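PDB 2P14: heterodimeric restriction endonuclease R.BspD6I small subunit, which serves as the catalytic subunit of a type IIS restriction endonuclease, probably cutting DNA in complex with a monomeric site-specific nickase. Local coordinates for residues P154-L157 with K158-I162; L5-Y8 with E9-K13; L115-A118 with R119-F123. All coordinates share one frame; numbering follows the deposited sequence.

Contact 1 (P154-L157 with K158-I162); sequences PNKL and KEILI
Leu-157 and Leu-161 touch one helical turn apart, methyl CD1 of Leu-157 lying 4.1 Å from branch carbon CG of Leu-161. They meet at a slant, and their first torsions differ. Leu-157 holds CG anti to the backbone N (chi1 179°), and from there its CD1 reaches the Leu-161 branch. In Leu-161, CG takes the place beside its own N (chi1 -70°), which brings it back over the preceding turn, 3.4 Å from Leu-157 O. That same oxygen receives the N-H of Leu-161, so one carbonyl is covered by both the backbone donor and the apolar branch.

A second slanting pair, Lys-156 and Ile-160, uses different parts: CD1 of Ile-160 lies 4.1 Å from CG of Lys-156. CD1 of Ile-160 also lies 3.5 Å from Lys-156 O. Beyond CG the lysine chain runs fully extended, carrying NZ away from the isoleucine to a salt bridge with Glu-150.

Both pairs have the i to i+4 spacing of an alpha helix, here the opening turns of helix 154-165. The backbone evidence is direct: Lys-158 N to Pro-154 O is 2.9 Å, Glu-159 N to Asn-155 O 3.1 Å and Ile-160 N to Lys-156 O 3.0 Å. Pro-154 has no N-H to offer, which costs nothing in the first turn, where a backbone N-H would have no carbonyl of a preceding helical turn to bind. The helix is amphipathic: Leu-157 and Leu-161 both reach Ile-70 of strand 69-75, while Ile-160 packs on Leu-141 and Leu-145 of helix 135-146.

The ammonium of Lys-158 pairs with Glu-103, and its chain touches Phe-68 and Tyr-105. On the exposed side, CG of Glu-159 comes to 3.5 Å from Asn-155 O.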
loop_
_atom_site.group_PDB
_atom_site.type_symbol
_atom_site.label_atom_id
_atom_site.label_comp_id
_atom_site.label_asym_id
_atom_site.label_seq_id
_atom_site.Cartn_x
_atom_site.Cartn_y
_atom_site.Cartn_z
ATOM N N PRO A 154 2.009 14.075 6.584
ATOM C CA PRO A 154 2.597 13.086 5.664
ATOM C C PRO A 154 4.059 12.755 6.014
ATOM O O PRO A 154 4.496 11.621 5.807
ATOM C CB PRO A 154 2.530 13.789 4.306
ATOM C CG PRO A 154 1.347 14.745 4.439
ATOM C CD PRO A 154 1.476 15.246 5.866
ATOM N N ASN A 155 4.809 13.712 6.567
ATOM C CA ASN A 155 6.194 13.434 6.912
ATOM C C ASN A 155 6.361 12.416 8.037
ATOM O O ASN A 155 7.362 11.694 8.068
ATOM C CB ASN A 155 6.933 14.731 7.237
ATOM C CG ASN A 155 6.792 15.751 6.135
ATOM O OD1 ASN A 155 6.277 16.873 6.342
ATOM N ND2 ASN A 155 7.234 15.376 4.943
ATOM N N LYS A 156 5.381 12.368 8.949
ATOM C CA LYS A 156 5.358 11.336 9.968
ATOM C C LYS A 156 5.102 9.968 9.326
ATOM O O LYS A 156 5.729 8.963 9.723
ATOM C CB LYS A 156 4.326 11.664 11.055
ATOM C CG LYS A 156 4.250 10.629 12.173
ATOM C CD LYS A 156 3.201 10.973 13.227
ATOM C CE LYS A 156 3.175 9.873 14.288
ATOM N NZ LYS A 156 2.384 10.254 15.518
ATOM N N LEU A 157 4.196 9.912 8.357
ATOM C CA LEU A 157 3.973 8.679 7.626
ATOM C C LEU A 157 5.253 8.248 6.900
ATOM O O LEU A 157 5.600 7.059 6.901
ATOM C CB LEU A 157 2.796 8.817 6.646
ATOM C CG LEU A 157 2.485 7.577 5.786
ATOM C CD1 LEU A 157 2.289 6.338 6.661
ATOM C CD2 LEU A 157 1.253 7.857 4.918
ATOM N N LYS A 158 5.969 9.195 6.277
ATOM C CA LYS A 158 7.245 8.829 5.640
ATOM C C LYS A 158 8.224 8.200 6.659
ATOM O O LYS A 158 8.858 7.167 6.369
ATOM C CB LYS A 158 7.883 10.047 4.945
ATOM C CG LYS A 158 9.097 9.614 4.089
ATOM C CD LYS A 158 9.744 10.738 3.310
ATOM C CE LYS A 158 10.911 11.274 4.140
ATOM N NZ LYS A 158 11.639 12.353 3.420
ATOM N N GLU A 159 8.362 8.820 7.836
ATOM C CA GLU A 159 9.270 8.264 8.853
ATOM C C GLU A 159 8.877 6.842 9.265
ATOM O O GLU A 159 9.741 5.969 9.458
ATOM C CB GLU A 159 9.326 9.173 10.077
ATOM C CG GLU A 159 10.097 10.464 9.856
ATOM C CD GLU A 159 10.166 11.288 11.125
ATOM O OE1 GLU A 159 9.507 10.897 12.118
ATOM O OE2 GLU A 159 10.878 12.322 11.124
ATOM N N ILE A 160 7.571 6.603 9.389
ATOM C CA ILE A 160 7.085 5.283 9.787
ATOM C C ILE A 160 7.393 4.262 8.681
ATOM O O ILE A 160 7.869 3.160 8.969
ATOM C CB ILE A 160 5.581 5.327 10.096
ATOM C CG1 ILE A 160 5.335 6.013 11.439
ATOM C CG2 ILE A 160 4.964 3.935 10.093
ATOM C CD1 ILE A 160 3.950 6.619 11.536
ATOM N N LEU A 161 7.122 4.633 7.431
ATOM C CA LEU A 161 7.405 3.714 6.308
ATOM C C LEU A 161 8.900 3.374 6.259
ATOM O O LEU A 161 9.260 2.211 6.022
ATOM C CB LEU A 161 6.943 4.321 4.984
ATOM C CG LEU A 161 5.423 4.419 4.802
ATOM C CD1 LEU A 161 5.155 5.067 3.472
ATOM C CD2 LEU A 161 4.752 3.016 4.892
ATOM N N ILE A 162 9.772 4.358 6.526
ATOM C CA ILE A 162 11.227 4.092 6.502
ATOM C C ILE A 162 11.594 3.124 7.640
ATOM O O ILE A 162 12.371 2.189 7.425
ATOM C CB ILE A 162 12.037 5.401 6.573
ATOM C CG1 ILE A 162 11.806 6.190 5.271
ATOM C CG2 ILE A 162 13.532 5.111 6.854
ATOM C CD1 ILE A 162 12.377 7.610 5.308
#

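Contact 2 (L5-Y8 with E9-K13); sequences LDFY and EEVEK
The ring of Phe-7 is met by two residues of the following turn: CE1 of Phe-7 lies 3.9 Å from CB of Glu-10, and its CE2 lies 3.9 Å from CG2 of Val-11. Both carbons approach obliquely. The conformation of Phe-7 accounts for this: with CG anti to the backbone N (chi1 -173°), the ring leans along the chain toward residues three and four positions on. Val-11 lies across it at about a right angle.

Glu-10 is folded rather than extended. Its chain bends at chi2 (-55°), and the carboxylate plane ends up turned 55° from that of the ring. Each carboxylate oxygen has its own partner. OE1 of Glu-10 takes a salt bridge on its syn side from NZ of Lys-13 at 2.7 Å. OE2 of Glu-10 accepts from a water at 2.9 Å, and this water also donates to Asp-6 O, tying the folded side chain to the preceding backbone.

The carbonyls carry the turn itself. Glu-10 N reaches Phe-7 O at 2.8 Å and Glu-9 N reaches Asp-6 O at 3.0 Å, both donors standing well above the carbonyl plane. Val-11 N adds a weak bond to Phe-7 O at 3.2 Å. Two firm i to i+3 bonds beside one weak i to i+4 bond are the pattern of tight, 3-10-like turns. Glu-9 is also bent at chi2, which curls its carboxylate back beside CB of Tyr-8; OE2 of Glu-9 forms a salt bridge with Lys-139.

The segment leads from helix 2-7 into the loop before helix 17-32. Phe-7 packs on Asn-24 and Arg-27 of helix 17-32, and Val-11 on Phe-21. Tyr-8 is buried between that helix, where its hydroxyl bonds Thr-25, and Val-135 and Phe-138 of helix 135-146.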
loop_
_atom_site.group_PDB
_atom_site.type_symbol
_atom_site.label_atom_id
_atom_site.label_comp_id
_atom_site.label_asym_id
_atom_site.label_seq_id
_atom_site.Cartn_x
_atom_site.Cartn_y
_atom_site.Cartn_z
ATOM N N LEU A 5 -12.437 1.919 7.456
ATOM C CA LEU A 5 -11.696 0.764 7.961
ATOM C C LEU A 5 -12.580 -0.461 8.124
ATOM O O LEU A 5 -12.189 -1.574 7.737
ATOM C CB LEU A 5 -10.939 1.100 9.263
ATOM C CG LEU A 5 -9.950 2.262 9.145
ATOM C CD1 LEU A 5 -9.208 2.443 10.473
ATOM C CD2 LEU A 5 -8.951 2.047 7.990
ATOM N N ASP A 6 -13.779 -0.264 8.688
ATOM C CA ASP A 6 -14.736 -1.371 8.872
ATOM C C ASP A 6 -15.180 -1.938 7.528
ATOM O O ASP A 6 -15.491 -3.125 7.437
ATOM C CB ASP A 6 -15.980 -0.918 9.664
ATOM C CG ASP A 6 -15.672 -0.532 11.101
ATOM O OD1 ASP A 6 -14.623 -0.944 11.633
ATOM O OD2 ASP A 6 -16.514 0.199 11.680
ATOM N N PHE A 7 -15.237 -1.086 6.499
ATOM C CA PHE A 7 -15.691 -1.569 5.181
ATOM C C PHE A 7 -14.754 -2.634 4.597
ATOM O O PHE A 7 -15.172 -3.468 3.793
ATOM C CB PHE A 7 -15.953 -0.437 4.176
ATOM C CG PHE A 7 -16.577 -0.921 2.878
ATOM C CD1 PHE A 7 -17.937 -1.191 2.803
ATOM C CD2 PHE A 7 -15.787 -1.076 1.744
ATOM C CE1 PHE A 7 -18.515 -1.650 1.600
ATOM C CE2 PHE A 7 -16.347 -1.544 0.540
ATOM C CZ PHE A 7 -17.700 -1.822 0.467
ATOM N N TYR A 8 -13.489 -2.641 4.988
ATOM C CA TYR A 8 -12.619 -3.744 4.543
ATOM C C TYR A 8 -13.202 -5.119 4.821
ATOM O O TYR A 8 -12.932 -6.063 4.082
ATOM C CB TYR A 8 -11.228 -3.662 5.186
ATOM C CG TYR A 8 -10.290 -2.679 4.526
ATOM C CD1 TYR A 8 -9.805 -1.556 5.231
ATOM C CD2 TYR A 8 -9.867 -2.868 3.205
ATOM C CE1 TYR A 8 -8.908 -0.665 4.658
ATOM C CE2 TYR A 8 -8.983 -1.946 2.609
ATOM C CZ TYR A 8 -8.511 -0.864 3.342
ATOM O OH TYR A 8 -7.630 -0.005 2.766
ATOM N N GLU A 9 -14.041 -5.231 5.856
ATOM C CA GLU A 9 -14.609 -6.535 6.219
ATOM C C GLU A 9 -15.829 -6.875 5.350
ATOM O O GLU A 9 -16.373 -7.988 5.454
ATOM C CB GLU A 9 -14.945 -6.583 7.728
ATOM C CG GLU A 9 -13.772 -6.151 8.624
ATOM C CD GLU A 9 -12.452 -6.825 8.237
ATOM O OE1 GLU A 9 -12.479 -7.987 7.765
ATOM O OE2 GLU A 9 -11.375 -6.175 8.362
ATOM N N GLU A 10 -16.239 -5.938 4.492
ATOM C CA GLU A 10 -17.361 -6.157 3.547
ATOM C C GLU A 10 -16.890 -6.308 2.105
ATOM O O GLU A 10 -17.639 -6.732 1.246
ATOM C CB GLU A 10 -18.394 -5.035 3.620
ATOM C CG GLU A 10 -18.907 -4.736 5.010
ATOM C CD GLU A 10 -19.489 -5.973 5.725
ATOM O OE1 GLU A 10 -20.203 -6.778 5.076
ATOM O OE2 GLU A 10 -19.229 -6.142 6.933
ATOM N N VAL A 11 -15.632 -5.988 1.845
ATOM C CA VAL A 11 -15.102 -5.989 0.472
ATOM C C VAL A 11 -15.349 -7.338 -0.227
ATOM O O VAL A 11 -15.692 -7.390 -1.420
ATOM C CB VAL A 11 -13.600 -5.624 0.500
ATOM C CG1 VAL A 11 -12.855 -6.118 -0.755
ATOM C CG2 VAL A 11 -13.430 -4.137 0.710
ATOM N N GLU A 12 -15.170 -8.442 0.508
ATOM C CA GLU A 12 -15.256 -9.775 -0.130
ATOM C C GLU A 12 -16.672 -10.185 -0.502
ATOM O O GLU A 12 -16.869 -11.169 -1.220
ATOM C CB GLU A 12 -14.507 -10.865 0.675
ATOM C CG GLU A 12 -13.071 -10.381 0.991
ATOM C CD GLU A 12 -11.990 -11.438 0.957
ATOM O OE1 GLU A 12 -11.500 -11.812 2.045
ATOM O OE2 GLU A 12 -11.598 -11.856 -0.156
ATOM N N LYS A 13 -17.636 -9.400 -0.035
ATOM C CA LYS A 13 -19.053 -9.658 -0.337
ATOM C C LYS A 13 -19.626 -8.726 -1.408
ATOM O O LYS A 13 -20.828 -8.769 -1.719
ATOM C CB LYS A 13 -19.881 -9.603 0.958
ATOM C CG LYS A 13 -19.642 -10.827 1.833
ATOM C CD LYS A 13 -20.294 -10.764 3.189
ATOM C CE LYS A 13 -19.546 -9.872 4.130
ATOM N NZ LYS A 13 -20.497 -9.491 5.248
HETATM O O HOH W 1 -18.170 -3.851 8.335
#

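Contact 3 (L115-A118 with R119-F123); sequences LSFA and RHIGF
Arg-119 lays its guanidinium against Leu-115, whose CG stands over one face toward the rim, 3.7 Å from CZ of Arg-119. The polar atoms of the group look elsewhere: NH2 forms a salt bridge with Glu-175 of helix 174-184, and NH1 of Arg-119 makes a weak bond to a water at 2.6 Å. That water also bonds Ser-116 OG, though the bridge is doubtful because the serine was modelled in two conformers. With a leucine in place of Arg-119, Glu-175 would probably lose this salt-bridge partner, and Leu-115 the flat group packed against its CG.

Four backbone acceptors are satisfied in turn. Leu-115 O receives Arg-119 N at 2.9 Å, Ser-116 O receives His-120 N at 3.1 Å, and Phe-117 O receives Ile-121 N at 2.9 Å. Ala-118 O takes Gly-122 N at 3.0 Å, but at only 130° about the hydrogen, which fits Gly-122 being the first residue to leave the helical conformation. At the other end, Phe-117 N is satisfied by OD2 of Asp-114.

On the inner side the contact is apolar: CG2 of Ile-121 makes a CH-pi contact over the Phe-117 ring, 4.0 Å from its centroid and 24° off the normal. Ile-121 also packs on Val-130 and Pro-132, and the Phe-117 ring meets that of Phe-108. Helix 115-121 thus touches both flanking parallel strands, 104-110 and 130-134, as expected of the connecting helix in a beta-alpha-beta crossover.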
loop_
_atom_site.group_PDB
_atom_site.type_symbol
_atom_site.label_atom_id
_atom_site.label_comp_id
_atom_site.label_asym_id
_atom_site.label_seq_id
_atom_site.Cartn_x
_atom_site.Cartn_y
_atom_site.Cartn_z
ATOM N N LEU A 115 5.778 -15.034 2.058
ATOM C CA LEU A 115 7.216 -14.917 2.280
ATOM C C LEU A 115 8.015 -14.826 0.964
ATOM O O LEU A 115 8.954 -14.057 0.877
ATOM C CB LEU A 115 7.682 -16.079 3.139
ATOM C CG LEU A 115 8.882 -15.881 4.038
ATOM C CD1 LEU A 115 8.697 -14.738 5.044
ATOM C CD2 LEU A 115 9.081 -17.221 4.750
ATOM N N SER A 116 7.635 -15.582 -0.077
ATOM C CA SER A 116 8.336 -15.477 -1.354
ATOM C C SER A 116 8.160 -14.095 -1.979
ATOM O O SER A 116 9.084 -13.555 -2.550
ATOM C CB SER A 116 7.889 -16.559 -2.333
ATOM O OG SER A 116 8.126 -17.832 -1.783
ATOM N N PHE A 117 6.960 -13.532 -1.859
ATOM C CA PHE A 117 6.724 -12.151 -2.285
ATOM C C PHE A 117 7.616 -11.172 -1.490
ATOM O O PHE A 117 8.222 -10.291 -2.065
ATOM C CB PHE A 117 5.253 -11.794 -2.093
ATOM C CG PHE A 117 4.908 -10.360 -2.451
ATOM C CD1 PHE A 117 4.782 -9.948 -3.781
ATOM C CD2 PHE A 117 4.736 -9.417 -1.432
ATOM C CE1 PHE A 117 4.459 -8.629 -4.086
ATOM C CE2 PHE A 117 4.427 -8.105 -1.727
ATOM C CZ PHE A 117 4.273 -7.711 -3.056
ATOM N N ALA A 118 7.667 -11.344 -0.168
ATOM C CA ALA A 118 8.507 -10.465 0.676
ATOM C C ALA A 118 9.983 -10.559 0.304
ATOM O O ALA A 118 10.685 -9.548 0.289
ATOM C CB ALA A 118 8.321 -10.801 2.140
ATOM N N ARG A 119 10.436 -11.774 -0.004
ATOM C CA ARG A 119 11.806 -11.952 -0.493
ATOM C C ARG A 119 12.061 -11.196 -1.794
ATOM O O ARG A 119 13.122 -10.564 -1.966
ATOM C CB ARG A 119 12.161 -13.448 -0.611
ATOM C CG ARG A 119 12.290 -14.124 0.763
ATOM C CD ARG A 119 12.652 -15.584 0.551
ATOM N NE ARG A 119 12.470 -16.363 1.761
ATOM C CZ ARG A 119 11.559 -17.315 1.888
ATOM N NH1 ARG A 119 10.753 -17.614 0.863
ATOM N NH2 ARG A 119 11.466 -17.985 3.029
ATOM N N HIS A 120 11.080 -11.246 -2.700
ATOM C CA HIS A 120 11.160 -10.521 -3.959
ATOM C C HIS A 120 11.243 -9.014 -3.788
ATOM O O HIS A 120 12.114 -8.357 -4.365
ATOM C CB HIS A 120 9.929 -10.855 -4.829
ATOM C CG HIS A 120 10.045 -10.372 -6.240
ATOM N ND1 HIS A 120 10.855 -11.007 -7.164
ATOM C CD2 HIS A 120 9.461 -9.342 -6.891
ATOM C CE1 HIS A 120 10.765 -10.375 -8.320
ATOM N NE2 HIS A 120 9.934 -9.361 -8.182
ATOM N N ILE A 121 10.297 -8.443 -3.029
ATOM C CA ILE A 121 10.234 -6.969 -2.919
ATOM C C ILE A 121 11.289 -6.412 -1.977
ATOM O O ILE A 121 11.481 -5.200 -1.920
ATOM C CB ILE A 121 8.843 -6.454 -2.477
ATOM C CG1 ILE A 121 8.504 -7.037 -1.083
ATOM C CG2 ILE A 121 7.814 -6.803 -3.566
ATOM C CD1 ILE A 121 7.420 -6.278 -0.303
ATOM N N GLY A 122 11.941 -7.302 -1.232
ATOM C CA GLY A 122 13.040 -6.880 -0.370
ATOM C C GLY A 122 14.401 -6.895 -1.039
ATOM O O GLY A 122 15.424 -6.652 -0.383
ATOM N N PHE A 123 14.432 -7.153 -2.357
ATOM C CA PHE A 123 15.704 -7.302 -3.098
ATOM C C PHE A 123 16.591 -6.047 -3.094
ATOM O O PHE A 123 17.823 -6.137 -2.897
ATOM C CB PHE A 123 15.440 -7.763 -4.544
ATOM C CG PHE A 123 16.705 -7.889 -5.359
ATOM C CD1 PHE A 123 17.547 -8.978 -5.188
ATOM C CD2 PHE A 123 17.085 -6.880 -6.243
ATOM C CE1 PHE A 123 18.761 -9.091 -5.934
ATOM C CE2 PHE A 123 18.288 -6.982 -6.985
ATOM C CZ PHE A 123 19.109 -8.091 -6.843
HETATM O O HOH W 2 11.074 -17.925 -1.747
#

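Overall arrangement
All three contacts are local, each closing only successive turns of unbroken chain, and they follow in series without nesting or crossing. From the N terminus, contact 2 comes first, turning the chain out of helix 2-7 toward helix 17-32. Contact 3 follows in the crossover helix between the parallel strands 104-110 and 130-134. Contact 1 is last, opening helix 154-165 against strand 69-75 and helix 135-146. The centres lie about 26 Å (contacts 1 and 2), 21 Å (1 and 3) and 27 Å (2 and 3) apart, with no touch between them. Helix 135-146 packs against both contacts 1 and 2, linking them indirectly.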